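Local atomic coordinates of CurG, CurH fusion protein (Moorea producens 3L, PDB entry 4MYY), a protein that joins the C-terminal docking domain of CurG to the N-terminal docking domain of CurH, which probably link successive modules of the curacin A polyketide synthase. Residues S16-E19 with L20-I24; K48-Q51 with I52-E55; L62-L65 with Q66-A69; A71-K74 with L75-K78. All coordinates share one frame; numbering follows the deposited sequence. Where two conformers were deposited one is given.

Contact 1: S16-E19 with L20-I24; sequences SNQE and LESSI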
ATOM      1  N   SER B  16       6.172  10.658  12.722  1.00 21.31           N
ATOM      2  CA  SER B  16       4.886  11.059  13.252  1.00 19.70           C
ATOM      3  C   SER B  16       3.774  10.491  12.380  1.00 18.36           C
ATOM      4  O   SER B  16       3.997  10.180  11.229  1.00 17.01           O
ATOM      5  CB  SER B  16       4.763  12.593  13.322  1.00 20.46           C
ATOM      6  OG  SER B  16       4.641  13.146  12.011  1.00 21.43           O
ATOM      7  N   ASN B  17       2.570  10.389  12.940  1.00 18.64           N
ATOM      8  CA  ASN B  17       1.437   9.975  12.118  1.00 17.92           C
ATOM      9  C   ASN B  17       1.193  10.861  10.905  1.00 18.37           C
ATOM     10  O   ASN B  17       0.892  10.335   9.842  1.00 18.38           O
ATOM     11  CB  ASN B  17       0.165   9.823  12.930  1.00 19.51           C
ATOM     12  CG  ASN B  17       0.219   8.648  13.877  1.00 21.97           C
ATOM     13  OD1 ASN B  17       0.977   7.712  13.670  1.00 22.37           O
ATOM     14  ND2 ASN B  17      -0.589   8.695  14.938  1.00 24.04           N
ATOM     15  N   GLN B  18       1.361  12.182  11.047  1.00 18.55           N
ATOM     16  CA  GLN B  18       1.157  13.103   9.925  1.00 19.85           C
ATOM     17  C   GLN B  18       2.157  12.820   8.824  1.00 19.40           C
ATOM     18  O   GLN B  18       1.787  12.825   7.653  1.00 19.34           O
ATOM     19  CB  GLN B  18       1.255  14.568  10.368  1.00 22.24           C
ATOM     20  CG  GLN B  18       0.709  15.556   9.330  1.00 25.99           C
ATOM     21  CD  GLN B  18       1.720  15.921   8.257  1.00 27.06           C
ATOM     22  OE1 GLN B  18       2.939  15.863   8.490  1.00 29.00           O
ATOM     23  NE2 GLN B  18       1.224  16.313   7.080  1.00 27.50           N
ATOM     24  N   GLU B  19       3.401  12.520   9.209  1.00 19.46           N
ATOM     25  CA  GLU B  19       4.443  12.150   8.237  1.00 20.60           C
ATOM     26  C   GLU B  19       4.052  10.913   7.443  1.00 19.97           C
ATOM     27  O   GLU B  19       4.213  10.890   6.217  1.00 21.16           O
ATOM     28  CB  GLU B  19       5.799  11.933   8.922  1.00 22.55           C
ATOM     29  CG  GLU B  19       6.488  13.259   9.229  1.00 25.91           C
ATOM     30  CD  GLU B  19       7.656  13.164  10.195  1.00 29.79           C
ATOM     31  OE1 GLU B  19       7.841  12.132  10.864  1.00 27.49           O
ATOM     32  OE2 GLU B  19       8.398  14.177  10.299  1.00 36.50           O
ATOM     33  N   LEU B  20       3.579   9.876   8.141  1.00 18.15           N
ATOM     34  CA  LEU B  20       3.200   8.641   7.474  1.00 17.77           C
ATOM     35  C   LEU B  20       1.965   8.893   6.594  1.00 18.30           C
ATOM     36  O   LEU B  20       1.869   8.384   5.477  1.00 19.02           O
ATOM     37  CB  LEU B  20       2.873   7.570   8.522  1.00 17.84           C
ATOM     38  CG  LEU B  20       4.076   7.125   9.358  1.00 18.30           C
ATOM     39  CD1 LEU B  20       3.605   6.074  10.337  1.00 19.71           C
ATOM     40  CD2 LEU B  20       5.211   6.582   8.512  1.00 19.72           C
ATOM     41  N   GLU B  21       1.037   9.697   7.095  1.00 18.59           N
ATOM     42  CA  GLU B  21      -0.225   9.957   6.379  1.00 19.90           C
ATOM     43  C   GLU B  21       0.085  10.769   5.106  1.00 20.21           C
ATOM     44  O   GLU B  21      -0.476  10.503   4.028  1.00 23.27           O
ATOM     45  CB  GLU B  21      -1.208  10.697   7.270  1.00 22.44           C
ATOM     46  CG  GLU B  21      -1.847   9.843   8.344  1.00 24.97           C
ATOM     47  CD  GLU B  21      -2.475  10.679   9.434  1.00 30.46           C
ATOM     48  OE1 GLU B  21      -2.735  11.876   9.191  1.00 33.65           O
ATOM     49  OE2 GLU B  21      -2.735  10.139  10.534  1.00 32.48           O
ATOM     50  N   SER B  22       1.030  11.702   5.205  1.00 20.52           N
ATOM     51  CA  SER B  22       1.396  12.500   4.041  1.00 22.24           C
ATOM     52  C   SER B  22       1.932  11.598   2.944  1.00 22.68           C
ATOM     53  O   SER B  22       1.533  11.754   1.794  1.00 22.13           O
ATOM     54  CB  SER B  22       2.378  13.605   4.402  1.00 25.98           C
ATOM     55  OG  SER B  22       2.591  14.428   3.259  1.00 27.78           O
ATOM     56  N   SER B  23       2.811  10.648   3.283  1.00 21.65           N
ATOM     57  CA  SER B  23       3.322   9.702   2.290  0.50 22.90           C
ATOM     58  C   SER B  23       2.212   8.828   1.708  1.00 21.06           C
ATOM     59  O   SER B  23       2.099   8.699   0.497  1.00 22.00           O
ATOM     60  CB  SER B  23       4.431   8.838   2.885  0.50 25.85           C
ATOM     61  OG  SER B  23       5.537   9.645   3.244  0.50 29.36           O
ATOM     62  N   ILE B  24       1.395   8.241   2.579  1.00 20.04           N
ATOM     63  CA  ILE B  24       0.303   7.352   2.144  1.00 19.78           C
ATOM     64  C   ILE B  24      -0.654   8.116   1.202  1.00 19.29           C
ATOM     65  O   ILE B  24      -1.072   7.601   0.161  1.00 19.65           O
ATOM     66  CB  ILE B  24      -0.446   6.736   3.355  1.00 19.87           C
ATOM     67  CG1 ILE B  24       0.490   5.762   4.101  1.00 21.59           C
ATOM     68  CG2 ILE B  24      -1.737   6.047   2.920  1.00 21.35           C
ATOM     69  CD1 ILE B  24       0.120   5.549   5.564  1.00 21.61           C
TER
HETATM   70  O   HOH W   1       6.654  11.608   5.068  1.00 31.30           O
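Glu21 lies back over Asn17, one helical turn earlier in the CurG part of the fusion, and nearly every atom of its side chain meets the same carbonyl oxygen. CB begins the path 3.3 Å from Asn17 O. CG, placed beside its own backbone N and anti to the carbonyl carbon (chi1 -74°), is swung toward the preceding turn and comes to 3.2 Å from Asn17 O. Beyond it the chain runs on extended, so that CD is still within 3.4 Å of Asn17 O, and at the tip OE2 reaches Asn17 CB at 3.8 Å. That carboxylate also packs on Pro64 of the CurH part, while Leu65 of the second subunit packs against both Asn17 and Glu21.

The backbone repeats the four-residue step: Glu21 N gives its proton to Asn17 O at 2.8 Å, and Ser22 N and Leu20 N do likewise to Gln18 O and Ser16 O. On another side of the turn a water donates to Glu19 O and is also hydrogen-bonded to Ser23 OG.

The first turn is closed by two reciprocal bonds. Ser16 OG accepts from Glu19 N at 3.1 Å, and Glu19 OE1 accepts from Ser16 N at 2.9 Å, the donor standing 38° out of the carboxylate plane. Serine as N-cap, answered by a glutamate three residues on, is the classical capping box, here starting helix 17-32 of a class 2 C-terminal docking domain.

Contact 2: K48-Q51 with I52-E55; sequences KKEQ and ILSE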
ATOM      1  N   LYS B  48     -14.720  10.529 -17.209  1.00 20.17           N
ATOM      2  CA  LYS B  48     -13.490  10.217 -16.478  1.00 22.10           C
ATOM      3  C   LYS B  48     -13.216  11.264 -15.394  1.00 20.68           C
ATOM      4  O   LYS B  48     -12.924  10.905 -14.247  1.00 20.82           O
ATOM      5  CB  LYS B  48     -12.304  10.110 -17.448  1.00 23.67           C
ATOM      6  CG  LYS B  48     -11.000   9.577 -16.845  1.00 32.37           C
ATOM      7  CD  LYS B  48     -11.248   8.335 -16.004  1.00 34.31           C
ATOM      8  CE  LYS B  48     -10.203   7.248 -16.246  1.00 49.28           C
ATOM      9  NZ  LYS B  48      -8.792   7.642 -15.970  1.00 50.66           N
ATOM     10  N   LYS B  49     -13.291  12.546 -15.757  1.00 20.27           N
ATOM     11  CA  LYS B  49     -13.069  13.624 -14.783  1.00 22.21           C
ATOM     12  C   LYS B  49     -14.003  13.473 -13.562  1.00 20.31           C
ATOM     13  O   LYS B  49     -13.566  13.597 -12.407  1.00 22.17           O
ATOM     14  CB  LYS B  49     -13.236  14.997 -15.437  1.00 23.09           C
ATOM     15  CG  LYS B  49     -13.099  16.190 -14.496  1.00 27.85           C
ATOM     16  CD  LYS B  49     -13.436  17.491 -15.220  1.00 32.23           C
ATOM     17  CE  LYS B  49     -13.565  18.653 -14.248  1.00 42.61           C
ATOM     18  NZ  LYS B  49     -12.247  19.206 -13.832  1.00 45.43           N
ATOM     19  N   GLU B  50     -15.281  13.192 -13.814  1.00 19.40           N
ATOM     20  CA  GLU B  50     -16.267  13.174 -12.732  1.00 21.25           C
ATOM     21  C   GLU B  50     -16.061  11.963 -11.843  1.00 22.52           C
ATOM     22  O   GLU B  50     -16.246  12.035 -10.626  1.00 23.24           O
ATOM     23  CB  GLU B  50     -17.698  13.229 -13.281  1.00 23.23           C
ATOM     24  CG  GLU B  50     -17.976  14.505 -14.067  1.00 23.80           C
ATOM     25  CD  GLU B  50     -17.781  15.778 -13.241  1.00 27.77           C
ATOM     26  OE1 GLU B  50     -17.948  15.724 -12.006  1.00 29.72           O
ATOM     27  OE2 GLU B  50     -17.438  16.823 -13.827  1.00 29.43           O
ATOM     28  N   GLN B  51     -15.659  10.857 -12.460  1.00 22.56           N
ATOM     29  CA  GLN B  51     -15.305   9.653 -11.706  1.00 25.52           C
ATOM     30  C   GLN B  51     -14.177   9.883 -10.721  1.00 22.95           C
ATOM     31  O   GLN B  51     -14.296   9.498  -9.560  1.00 24.65           O
ATOM     32  CB  GLN B  51     -14.984   8.505 -12.646  1.00 26.44           C
ATOM     33  CG  GLN B  51     -16.281   7.908 -13.173  1.00 33.75           C
ATOM     34  CD  GLN B  51     -16.057   6.814 -14.185  1.00 39.74           C
ATOM     35  OE1 GLN B  51     -15.134   6.880 -15.008  1.00 39.62           O
ATOM     36  NE2 GLN B  51     -16.906   5.804 -14.142  1.00 43.18           N
ATOM     37  N   ILE B  52     -13.123  10.558 -11.178  1.00 20.64           N
ATOM     38  CA  ILE B  52     -11.942  10.830 -10.349  1.00 23.74           C
ATOM     39  C   ILE B  52     -12.315  11.795  -9.238  1.00 20.59           C
ATOM     40  O   ILE B  52     -11.927  11.611  -8.086  1.00 19.43           O
ATOM     41  CB  ILE B  52     -10.759  11.345 -11.197  1.00 24.45           C
ATOM     42  CG1 ILE B  52     -10.273  10.247 -12.149  1.00 29.85           C
ATOM     43  CG2 ILE B  52      -9.613  11.844 -10.322  1.00 25.67           C
ATOM     44  CD1 ILE B  52      -9.246  10.704 -13.173  1.00 34.40           C
ATOM     45  N   LEU B  53     -13.087  12.829  -9.577  1.00 18.21           N
ATOM     46  CA  LEU B  53     -13.594  13.737  -8.558  1.00 19.72           C
ATOM     47  C   LEU B  53     -14.406  12.985  -7.486  1.00 20.82           C
ATOM     48  O   LEU B  53     -14.266  13.264  -6.293  1.00 20.77           O
ATOM     49  CB  LEU B  53     -14.423  14.850  -9.218  1.00 21.20           C
ATOM     50  CG  LEU B  53     -13.665  15.944  -9.974  1.00 22.29           C
ATOM     51  CD1 LEU B  53     -14.676  16.914 -10.591  1.00 22.68           C
ATOM     52  CD2 LEU B  53     -12.727  16.700  -9.036  1.00 25.53           C
ATOM     53  N   SER B  54     -15.236  12.022  -7.902  1.00 19.59           N
ATOM     54  CA  SER B  54     -16.008  11.234  -6.927  1.00 21.12           C
ATOM     55  C   SER B  54     -15.082  10.409  -6.025  1.00 19.85           C
ATOM     56  O   SER B  54     -15.273  10.376  -4.800  1.00 22.80           O
ATOM     57  CB  SER B  54     -16.978  10.298  -7.626  1.00 24.95           C
ATOM     58  OG  SER B  54     -17.647   9.531  -6.645  1.00 25.66           O
ATOM     59  N   GLU B  55     -14.097   9.743  -6.626  1.00 20.94           N
ATOM     60  CA  GLU B  55     -13.077   8.991  -5.845  1.00 19.01           C
ATOM     61  C   GLU B  55     -12.355   9.909  -4.847  1.00 19.27           C
ATOM     62  O   GLU B  55     -12.200   9.569  -3.667  1.00 20.51           O
ATOM     63  CB  GLU B  55     -12.072   8.297  -6.753  1.00 24.20           C
ATOM     64  CG  GLU B  55     -12.691   7.281  -7.689  1.00 29.81           C
ATOM     65  CD  GLU B  55     -11.705   6.657  -8.656  1.00 39.29           C
ATOM     66  OE1 GLU B  55     -10.493   6.953  -8.585  1.00 41.45           O
ATOM     67  OE2 GLU B  55     -12.153   5.848  -9.493  1.00 50.87           O
TER
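Ile52 and Lys48 meet one turn apart in the middle of helix 42-61, a regular alpha-helix of the CurH part of the fusion. Its backbone bonds are of the i to i+4 kind throughout: Ile52, Leu53, Ser54 and Glu55 donate in turn to Lys48, Lys49, Glu50 and Gln51, and Leu53 N to Lys49 O spans 3.0 Å.

The side-chain packing follows the same step. Ile52 CG1, beside its backbone N (chi1 -66°), makes a carbon-to-carbonyl contact of 3.4 Å with Lys48 O. CD1 carries on to meet the bent lysine chain, which it crosses at a slant, 4.2 Å from Lys48 CD. Because Ile52 also packs on Ile32 of the CurG part, an alanine here would probably open a gap between the two helices and leave the lysine methylenes without their apolar neighbour. Lys49 and Leu53 run side by side in the same direction, with CE of Lys49 and CD1 of Leu53 4.2 Å apart.

Among the charged groups, Lys48 NZ makes a long, weak ion pair with a sulfate ion that probably comes from the crystallisation liquor, and Glu55 OE2 accepts a hydrogen bond from Ser2 N of the second subunit. Glu50, bent at its second torsion, passes obliquely over to Leu53, its carboxylate oxygen OE1 3.8 Å from Leu53 CD1.

Contact 3: L62-L65 with Q66-A69; sequences LSPL and QRAA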
ATOM      1  N   LEU B  62     -12.520   9.416   4.247  1.00 19.57           N
ATOM      2  CA  LEU B  62     -11.947   8.253   4.909  1.00 18.75           C
ATOM      3  C   LEU B  62     -10.993   8.638   6.034  1.00 18.99           C
ATOM      4  O   LEU B  62     -10.392   9.715   6.015  1.00 20.05           O
ATOM      5  CB  LEU B  62     -11.203   7.376   3.888  1.00 18.62           C
ATOM      6  CG  LEU B  62     -12.026   6.728   2.760  1.00 19.60           C
ATOM      7  CD1 LEU B  62     -11.056   5.947   1.867  1.00 20.89           C
ATOM      8  CD2 LEU B  62     -13.112   5.804   3.304  1.00 21.21           C
ATOM      9  N   SER B  63     -10.859   7.764   7.022  1.00 18.38           N
ATOM     10  CA  SER B  63      -9.832   7.969   8.050  1.00 19.06           C
ATOM     11  C   SER B  63      -8.423   7.697   7.495  1.00 18.05           C
ATOM     12  O   SER B  63      -8.263   7.024   6.475  1.00 17.42           O
ATOM     13  CB  SER B  63     -10.076   7.013   9.216  1.00 19.37           C
ATOM     14  OG  SER B  63      -9.872   5.681   8.797  1.00 18.19           O
ATOM     15  N   PRO B  64      -7.382   8.179   8.177  1.00 19.43           N
ATOM     16  CA  PRO B  64      -6.019   7.835   7.746  1.00 19.03           C
ATOM     17  C   PRO B  64      -5.801   6.325   7.550  1.00 18.36           C
ATOM     18  O   PRO B  64      -5.139   5.902   6.583  1.00 18.13           O
ATOM     19  CB  PRO B  64      -5.178   8.337   8.912  1.00 21.50           C
ATOM     20  CG  PRO B  64      -5.920   9.568   9.357  1.00 22.65           C
ATOM     21  CD  PRO B  64      -7.374   9.184   9.255  1.00 21.50           C
ATOM     22  N   LEU B  65      -6.348   5.510   8.446  1.00 18.28           N
ATOM     23  CA  LEU B  65      -6.116   4.080   8.351  1.00 17.90           C
ATOM     24  C   LEU B  65      -6.921   3.486   7.203  1.00 16.49           C
ATOM     25  O   LEU B  65      -6.433   2.568   6.530  1.00 16.64           O
ATOM     26  CB  LEU B  65      -6.480   3.352   9.647  1.00 20.23           C
ATOM     27  CG  LEU B  65      -5.860   1.963   9.805  1.00 21.09           C
ATOM     28  CD1 LEU B  65      -4.330   1.941   9.824  1.00 22.52           C
ATOM     29  CD2 LEU B  65      -6.388   1.373  11.096  1.00 22.75           C
ATOM     30  N   GLN B  66      -8.130   4.006   6.969  1.00 16.16           N
ATOM     31  CA  GLN B  66      -8.900   3.559   5.780  1.00 15.64           C
ATOM     32  C   GLN B  66      -8.117   3.860   4.494  1.00 15.50           C
ATOM     33  O   GLN B  66      -8.035   3.031   3.576  1.00 15.66           O
ATOM     34  CB  GLN B  66     -10.254   4.243   5.732  1.00 15.73           C
ATOM     35  CG  GLN B  66     -11.278   3.559   6.646  1.00 17.02           C
ATOM     36  CD  GLN B  66     -12.579   4.304   6.675  1.00 17.76           C
ATOM     37  OE1 GLN B  66     -12.606   5.526   6.839  1.00 19.18           O
ATOM     38  NE2 GLN B  66     -13.677   3.579   6.562  1.00 19.24           N
ATOM     39  N   ARG B  67      -7.558   5.050   4.419  1.00 15.03           N
ATOM     40  CA  ARG B  67      -6.749   5.414   3.230  1.00 15.40           C
ATOM     41  C   ARG B  67      -5.546   4.473   3.053  1.00 14.97           C
ATOM     42  O   ARG B  67      -5.234   4.075   1.944  1.00 14.49           O
ATOM     43  CB  ARG B  67      -6.294   6.862   3.272  1.00 17.82           C
ATOM     44  CG  ARG B  67      -7.384   7.897   2.980  1.00 19.63           C
ATOM     45  CD  ARG B  67      -6.773   9.288   2.813  1.00 23.00           C
ATOM     46  NE  ARG B  67      -6.451   9.897   4.098  1.00 26.72           N
ATOM     47  CZ  ARG B  67      -7.383  10.461   4.868  1.00 30.27           C
ATOM     48  NH1 ARG B  67      -8.650  10.501   4.451  1.00 31.87           N
ATOM     49  NH2 ARG B  67      -7.074  10.953   6.054  1.00 31.32           N
ATOM     50  N   ALA B  68      -4.887   4.127   4.155  1.00 15.03           N
ATOM     51  CA  ALA B  68      -3.708   3.272   4.090  1.00 15.31           C
ATOM     52  C   ALA B  68      -4.124   1.898   3.587  1.00 15.31           C
ATOM     53  O   ALA B  68      -3.483   1.344   2.670  1.00 15.48           O
ATOM     54  CB  ALA B  68      -3.044   3.177   5.465  1.00 16.36           C
ATOM     55  N   ALA B  69      -5.205   1.367   4.170  1.00 15.24           N
ATOM     56  CA  ALA B  69      -5.681   0.054   3.784  1.00 16.23           C
ATOM     57  C   ALA B  69      -6.126   0.018   2.329  1.00 15.99           C
ATOM     58  O   ALA B  69      -5.892  -1.002   1.650  1.00 16.86           O
ATOM     59  CB  ALA B  69      -6.773  -0.450   4.720  1.00 16.50           C
TER
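A capping box between Ser63 and Gln66 opens helix 64-82 of the CurH part, with Pro64 in the first helical position. Ser63 OG sits between its backbone N and carbonyl carbon, the crowded position (chi1 67°), which turns it toward the helix to accept from Gln66 N at 3.0 Å. The bond is returned by Gln66, whose side chain extends back along the turn until OE1 takes the proton of Ser63 N at 2.8 Å. This donor arrives in the amide plane, on a lone pair, and the N-H points almost straight at the oxygen (170°).

Leu62 closes over the glutamine at about a right angle, its CD2 methyl 3.7 Å from Gln66 CD. The other end of the amide is held too, since NE2 donates to Ile12 O of the second subunit. A leucine in place of Gln66 would probably leave Ser63 N and that carbonyl of the second subunit without their mates, and the N-cap held from one side alone.

Arg67 N donates to Ser63 O at 2.9 Å, nearly along the C=O axis, and the arginine chain, bent at its third torsion, then folds back over the same peptide. Its guanidinium therefore lies with one face over Ser63 O, 3.9 Å from the plane, while NH2 comes within 3.7 Å of Pro64 CD. NE forms a salt bridge with Asp25 of the CurG part, and NH1 donates to Ile59 O. Reciprocal bonds of this kind, with proline at the first helical position, mark a capping box at a helix N-terminus, here just after the short link from helix 42-61.

Contact 4: A71-K74 with L75-K78; sequences ALKK and LETK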
ATOM      1  N   ALA B  71      -4.943   1.967  -0.208  1.00 16.45           N
ATOM      2  CA  ALA B  71      -3.706   1.933  -0.997  1.00 16.72           C
ATOM      3  C   ALA B  71      -3.131   0.529  -1.054  1.00 16.95           C
ATOM      4  O   ALA B  71      -2.706   0.099  -2.125  1.00 17.73           O
ATOM      5  CB  ALA B  71      -2.667   2.868  -0.400  1.00 16.00           C
ATOM      6  N   LEU B  72      -3.095  -0.174   0.081  1.00 16.63           N
ATOM      7  CA  LEU B  72      -2.445  -1.503   0.124  1.00 17.56           C
ATOM      8  C   LEU B  72      -3.244  -2.466  -0.707  1.00 18.70           C
ATOM      9  O   LEU B  72      -2.671  -3.224  -1.467  1.00 18.25           O
ATOM     10  CB  LEU B  72      -2.391  -2.061   1.535  1.00 18.52           C
ATOM     11  CG  LEU B  72      -1.528  -1.379   2.565  1.00 19.10           C
ATOM     12  CD1 LEU B  72      -1.612  -2.193   3.850  1.00 21.27           C
ATOM     13  CD2 LEU B  72      -0.099  -1.343   2.048  1.00 20.27           C
ATOM     14  N   LYS B  73      -4.562  -2.439  -0.540  1.00 18.47           N
ATOM     15  CA  LYS B  73      -5.426  -3.311  -1.343  1.00 21.18           C
ATOM     16  C   LYS B  73      -5.280  -3.094  -2.829  1.00 19.42           C
ATOM     17  O   LYS B  73      -5.255  -4.041  -3.605  1.00 20.20           O
ATOM     18  CB  LYS B  73      -6.880  -3.118  -0.954  1.00 23.84           C
ATOM     19  CG  LYS B  73      -7.338  -4.155   0.011  1.00 34.39           C
ATOM     20  CD  LYS B  73      -7.646  -5.407  -0.784  1.00 37.05           C
ATOM     21  CE  LYS B  73      -8.511  -6.341   0.019  1.00 45.87           C
ATOM     22  NZ  LYS B  73      -8.761  -7.555  -0.793  1.00 52.45           N
ATOM     23  N   LYS B  74      -5.224  -1.837  -3.229  1.00 18.96           N
ATOM     24  CA  LYS B  74      -5.050  -1.498  -4.613  1.00 19.64           C
ATOM     25  C   LYS B  74      -3.723  -2.008  -5.179  1.00 19.43           C
ATOM     26  O   LYS B  74      -3.690  -2.583  -6.266  1.00 19.32           O
ATOM     27  CB  LYS B  74      -5.156   0.010  -4.791  1.00 20.13           C
ATOM     28  CG  LYS B  74      -4.807   0.477  -6.180  1.00 21.49           C
ATOM     29  CD  LYS B  74      -5.763  -0.060  -7.244  1.00 24.99           C
ATOM     30  CE  LYS B  74      -5.238   0.287  -8.636  1.00 29.06           C
ATOM     31  NZ  LYS B  74      -6.125  -0.251  -9.708  1.00 31.96           N
ATOM     32  N   LEU B  75      -2.634  -1.797  -4.448  1.00 18.01           N
ATOM     33  CA  LEU B  75      -1.333  -2.283  -4.936  1.00 17.93           C
ATOM     34  C   LEU B  75      -1.237  -3.811  -4.949  1.00 17.76           C
ATOM     35  O   LEU B  75      -0.572  -4.397  -5.806  1.00 18.35           O
ATOM     36  CB  LEU B  75      -0.210  -1.702  -4.096  1.00 19.69           C
ATOM     37  CG  LEU B  75       0.003  -0.182  -4.202  1.00 21.10           C
ATOM     38  CD1 LEU B  75       1.224   0.076  -3.372  1.00 25.73           C
ATOM     39  CD2 LEU B  75       0.193   0.346  -5.616  1.00 26.77           C
ATOM     40  N   GLU B  76      -1.874  -4.461  -3.979  1.00 17.73           N
ATOM     41  CA  GLU B  76      -1.904  -5.930  -3.960  1.00 19.05           C
ATOM     42  C   GLU B  76      -2.592  -6.456  -5.217  1.00 20.42           C
ATOM     43  O   GLU B  76      -2.109  -7.393  -5.910  1.00 20.87           O
ATOM     44  CB  GLU B  76      -2.600  -6.440  -2.676  1.00 22.55           C
ATOM     45  CG  GLU B  76      -2.579  -7.950  -2.541  1.00 28.46           C
ATOM     46  CD  GLU B  76      -3.366  -8.455  -1.332  1.00 32.00           C
ATOM     47  OE1 GLU B  76      -4.459  -7.916  -1.048  1.00 32.05           O
ATOM     48  OE2 GLU B  76      -2.890  -9.411  -0.671  1.00 37.11           O
ATOM     49  N   THR B  77      -3.710  -5.813  -5.538  1.00 20.38           N
ATOM     50  CA  THR B  77      -4.480  -6.092  -6.726  1.00 20.91           C
ATOM     51  C   THR B  77      -3.655  -5.824  -8.001  1.00 21.79           C
ATOM     52  O   THR B  77      -3.612  -6.653  -8.911  1.00 23.54           O
ATOM     53  CB  THR B  77      -5.820  -5.306  -6.727  1.00 23.49           C
ATOM     54  OG1 THR B  77      -6.556  -5.591  -5.517  1.00 23.74           O
ATOM     55  CG2 THR B  77      -6.664  -5.730  -7.898  1.00 25.50           C
ATOM     56  N   LYS B  78      -2.956  -4.687  -8.045  1.00 20.57           N
ATOM     57  CA  LYS B  78      -2.104  -4.374  -9.176  1.00 21.18           C
ATOM     58  C   LYS B  78      -0.985  -5.422  -9.346  1.00 21.95           C
ATOM     59  O   LYS B  78      -0.695  -5.859 -10.461  1.00 22.90           O
ATOM     60  CB  LYS B  78      -1.547  -2.962  -8.995  1.00 23.60           C
ATOM     61  CG  LYS B  78      -0.693  -2.443 -10.132  1.00 30.74           C
ATOM     62  CD  LYS B  78      -0.753  -0.921 -10.117  1.00 38.11           C
ATOM     63  CE  LYS B  78      -0.312  -0.322 -11.442  1.00 45.19           C
ATOM     64  NZ  LYS B  78      -0.565   1.145 -11.483  1.00 52.07           N
TER
HETATM   65  O   HOH W   2      -6.072  -8.512   0.690  1.00 25.17           O
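Thr77 grips Lys73 O with two donors. Its OG1 stands beside the backbone N and anti to the carbonyl carbon (chi1 -55°), a setting that turns the hydroxyl back down the helix to donate to Lys73 O at 2.8 Å. The regular backbone bond, Thr77 N to Lys73 O, measures 3.0 Å, and the two donors approach from opposite faces of the carbonyl plane. The hydroxyl proton is thus used within its own helix, which limits rotation about the CA-CB bond.

Leu75 is set the same way about its first torsion (chi1 -67°). CG lies back over the previous turn, 3.4 Å from Ala71 O, and the side chain goes on to pack against Ile31 of the CurG part and Leu72 of the second subunit. Ala68, Leu72 and Leu75 of helix 64-82 all face the second subunit, and their spacing of four and three residues is consistent with coiled-coil pairing of the two CurH helices.

Lys74 takes a different first torsion, with CG anti to the backbone N (chi1 172°). A bend at the second torsion follows, after which the chain is straight to NZ, which donates a hydrogen bond to Ala3 O of the second subunit. Lys73 is bent at the second torsion as well and crosses Glu76 at a slant, Lys73 CD lying 4.1 Å from Glu76 OE1. Their charged ends, Lys73 NZ and Glu76 OE1, stay 4.3 Å apart, too far for a salt bridge.

The four contacts are local ones within three helices of a dimeric docking complex, and each touches the second subunit. Contact 1, in the CurG part, and contact 3, in the CurH part, hold the capped starts of two helices with centres about 11 Å apart. They meet directly, Glu21 OE2 lying 3.4 Å from Pro64 CB and Ile24 CG2 3.6 Å from Ala68 CA. Contact 4 continues helix 64-82 beyond contact 3, about 13 Å from it between centres. Contact 2 stands apart on helix 42-61, its centre about 19 Å from those of contacts 3 and 4 and its nearest atoms about 7 and 8 Å away.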